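PDB 4E72: DUF3298 domain-containing protein, which is of unknown function, belongs to the DUF3298 family and is probably an exported lipoprotein of Pseudomonas aeruginosa. Local coordinates for residues A[29-33]-A[72-76]. Numbering follows the deposited sequence.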
ATOM      1  N   PRO A  29      21.533  -8.149 -12.459  1.00 35.81           N
ATOM      2  CA  PRO A  29      20.129  -7.699 -12.265  1.00 32.70           C
ATOM      3  C   PRO A  29      19.235  -8.812 -11.720  1.00 35.70           C
ATOM      4  O   PRO A  29      19.384  -9.980 -12.095  1.00 36.19           O
ATOM      5  CB  PRO A  29      19.715  -7.268 -13.669  1.00 33.38           C
ATOM      6  CG  PRO A  29      21.011  -6.853 -14.314  1.00 37.07           C
ATOM      7  CD  PRO A  29      21.974  -7.896 -13.851  1.00 34.78           C
ATOM      8  N   LEU A  30      18.339  -8.435 -10.801  1.00 32.32           N
ATOM      9  CA  LEU A  30      17.480  -9.291  -9.977  1.00 31.88           C
ATOM     10  C   LEU A  30      16.039  -8.797  -9.909  1.00 32.65           C
ATOM     11  O   LEU A  30      15.803  -7.605  -9.718  1.00 30.03           O
ATOM     12  CB  LEU A  30      18.109  -9.238  -8.547  1.00 32.06           C
ATOM     13  CG  LEU A  30      17.502  -9.998  -7.363  1.00 36.38           C
ATOM     14  CD1 LEU A  30      18.610 -10.404  -6.391  1.00 36.17           C
ATOM     15  CD2 LEU A  30      16.514  -9.114  -6.582  1.00 37.92           C
ATOM     16  N   VAL A  31      15.081  -9.730 -10.000  1.00 29.66           N
ATOM     17  CA  VAL A  31      13.643  -9.481  -9.845  1.00 29.07           C
ATOM     18  C   VAL A  31      13.119 -10.386  -8.737  1.00 34.53           C
ATOM     19  O   VAL A  31      13.227 -11.613  -8.827  1.00 34.88           O
ATOM     20  CB  VAL A  31      12.779  -9.615 -11.132  1.00 31.33           C
ATOM     21  CG1 VAL A  31      11.298  -9.394 -10.810  1.00 29.62           C
ATOM     22  CG2 VAL A  31      13.231  -8.621 -12.191  1.00 31.24           C
ATOM     23  N   ASN A  32      12.549  -9.775  -7.699  1.00 32.17           N
ATOM     24  CA  ASN A  32      12.013 -10.514  -6.566  1.00 32.73           C
ATOM     25  C   ASN A  32      10.509 -10.225  -6.435  1.00 35.60           C
ATOM     26  O   ASN A  32      10.126  -9.093  -6.163  1.00 34.50           O
ATOM     27  CB  ASN A  32      12.810 -10.167  -5.284  1.00 31.50           C
ATOM     28  CG  ASN A  32      12.393 -10.937  -4.053  1.00 50.03           C
ATOM     29  OD1 ASN A  32      11.209 -11.015  -3.691  1.00 46.63           O
ATOM     30  ND2 ASN A  32      13.373 -11.474  -3.352  1.00 35.76           N
ATOM     31  N   ILE A  33       9.666 -11.246  -6.685  1.00 33.33           N
ATOM     32  CA  ILE A  33       8.198 -11.132  -6.652  1.00 34.14           C
ATOM     33  C   ILE A  33       7.619 -12.090  -5.609  1.00 41.23           C
ATOM     34  O   ILE A  33       7.822 -13.301  -5.704  1.00 41.46           O
ATOM     35  CB  ILE A  33       7.561 -11.373  -8.062  1.00 37.88           C
ATOM     36  CG1 ILE A  33       7.975 -10.258  -9.059  1.00 37.56           C
ATOM     37  CG2 ILE A  33       6.002 -11.490  -7.980  1.00 38.96           C
ATOM     38  CD1 ILE A  33       7.830 -10.637 -10.496  1.00 40.25           C
ATOM     39  N   GLU A  72       8.759  -9.261 -15.302  1.00 29.69           N
ATOM     40  CA  GLU A  72      10.025  -9.859 -14.861  1.00 31.28           C
ATOM     41  C   GLU A  72      10.958 -10.086 -16.064  1.00 35.53           C
ATOM     42  O   GLU A  72      12.102  -9.649 -16.032  1.00 36.52           O
ATOM     43  CB  GLU A  72       9.740 -11.163 -14.085  1.00 33.12           C
ATOM     44  CG  GLU A  72      10.876 -12.176 -14.096  1.00 43.92           C
ATOM     45  CD  GLU A  72      10.613 -13.320 -13.151  1.00 65.82           C
ATOM     46  OE1 GLU A  72       9.931 -14.286 -13.559  1.00 72.01           O
ATOM     47  OE2 GLU A  72      11.045 -13.225 -11.980  1.00 62.94           O
ATOM     48  N   ARG A  73      10.428 -10.683 -17.148  1.00 31.59           N
ATOM     49  CA  ARG A  73      11.117 -10.927 -18.418  1.00 32.07           C
ATOM     50  C   ARG A  73      11.602  -9.592 -19.025  1.00 34.94           C
ATOM     51  O   ARG A  73      12.779  -9.486 -19.392  1.00 32.42           O
ATOM     52  CB  ARG A  73      10.175 -11.683 -19.375  1.00 31.26           C
ATOM     53  CG  ARG A  73      10.614 -11.813 -20.830  1.00 46.66           C
ATOM     54  CD  ARG A  73       9.764 -12.849 -21.569  1.00 51.98           C
ATOM     55  NE  ARG A  73       8.338 -12.495 -21.666  1.00 69.29           N
ATOM     56  CZ  ARG A  73       7.341 -13.149 -21.065  1.00 82.25           C
ATOM     57  NH1 ARG A  73       7.596 -14.193 -20.280  1.00 65.50           N
ATOM     58  NH2 ARG A  73       6.084 -12.765 -21.241  1.00 69.11           N
ATOM     59  N   GLN A  74      10.704  -8.585 -19.128  1.00 31.23           N
ATOM     60  CA  GLN A  74      11.076  -7.281 -19.673  1.00 31.01           C
ATOM     61  C   GLN A  74      12.175  -6.578 -18.817  1.00 33.32           C
ATOM     62  O   GLN A  74      13.163  -6.114 -19.380  1.00 33.06           O
ATOM     63  CB  GLN A  74       9.853  -6.377 -19.821  1.00 32.02           C
ATOM     64  CG  GLN A  74      10.178  -5.074 -20.572  1.00 42.16           C
ATOM     65  CD  GLN A  74       9.041  -4.087 -20.608  1.00 53.08           C
ATOM     66  OE1 GLN A  74       7.879  -4.411 -20.348  1.00 49.00           O
ATOM     67  NE2 GLN A  74       9.357  -2.856 -20.950  1.00 39.58           N
ATOM     68  N   PHE A  75      12.029  -6.539 -17.478  1.00 29.78           N
ATOM     69  CA  PHE A  75      13.023  -5.886 -16.601  1.00 28.51           C
ATOM     70  C   PHE A  75      14.395  -6.530 -16.743  1.00 33.28           C
ATOM     71  O   PHE A  75      15.377  -5.813 -16.897  1.00 31.98           O
ATOM     72  CB  PHE A  75      12.572  -5.902 -15.112  1.00 28.97           C
ATOM     73  CG  PHE A  75      13.530  -5.174 -14.194  1.00 28.90           C
ATOM     74  CD1 PHE A  75      13.385  -3.816 -13.948  1.00 31.29           C
ATOM     75  CD2 PHE A  75      14.596  -5.842 -13.596  1.00 30.69           C
ATOM     76  CE1 PHE A  75      14.290  -3.137 -13.111  1.00 31.29           C
ATOM     77  CE2 PHE A  75      15.499  -5.165 -12.760  1.00 32.67           C
ATOM     78  CZ  PHE A  75      15.329  -3.820 -12.514  1.00 29.95           C
ATOM     79  N   LEU A  76      14.466  -7.875 -16.698  1.00 32.08           N
ATOM     80  CA  LEU A  76      15.725  -8.616 -16.826  1.00 33.09           C
ATOM     81  C   LEU A  76      16.359  -8.432 -18.209  1.00 37.51           C
ATOM     82  O   LEU A  76      17.587  -8.436 -18.320  1.00 37.98           O
ATOM     83  CB  LEU A  76      15.511 -10.124 -16.539  1.00 33.59           C
ATOM     84  CG  LEU A  76      15.159 -10.531 -15.073  1.00 36.20           C
ATOM     85  CD1 LEU A  76      14.955 -12.025 -14.963  1.00 36.34           C
ATOM     86  CD2 LEU A  76      16.237 -10.083 -14.062  1.00 36.38           C
TER
HETATM   87  O   HOH W   1      10.950 -13.050  -9.411  1.00 41.66           O
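The ring of Phe-75 meets Val-31 and Leu-30 at an oblique angle, with CG2 of Val-31 only 3.4 Å from its CD2 and the carbonyl O of Leu-30 lying 3.9 Å from CE2; Trp-83 and Ser-85 also touch this side chain. The packing is that of a helix laid on a beta-sheet: helix 68-78 packs on the beginning of strand 30-37 of the six-stranded mixed sheet, where that strand runs between 12-19 and 84-95. The two short segments are nearly antiparallel, at 158°, with their axes 8.6 Å apart, and Pro-29 lies nearest Leu-76, Val-31 nearest Glu-72. Val-31 is the main apolar contact of the strand with the helix. Its two methyls diverge: CG1, anti to the backbone N (chi1 177°), turns to Glu-72 and lies 4.0 Å from its CB, while CG2 touches both Phe-75 and Leu-76. From the next helical position, Leu-76 sends CD2 to within 3.8 Å of that same CG2 and 3.7 Å from the carbonyl O of Pro-29. Further along the strand, Ile-33 brings CD1 against CB of Glu-72, the aliphatic base of a side chain that ends in a carboxylate. The carboxylate continues past this patch toward strand 12-19, where OE2 is hydrogen-bonded to ND1 of His-18, a residue that also pairs with Val-31 through the backbone. One water links the two segments at this margin, 2.8 Å from the carbonyl O of Val-31 and 2.6 Å from OE2 of Glu-72.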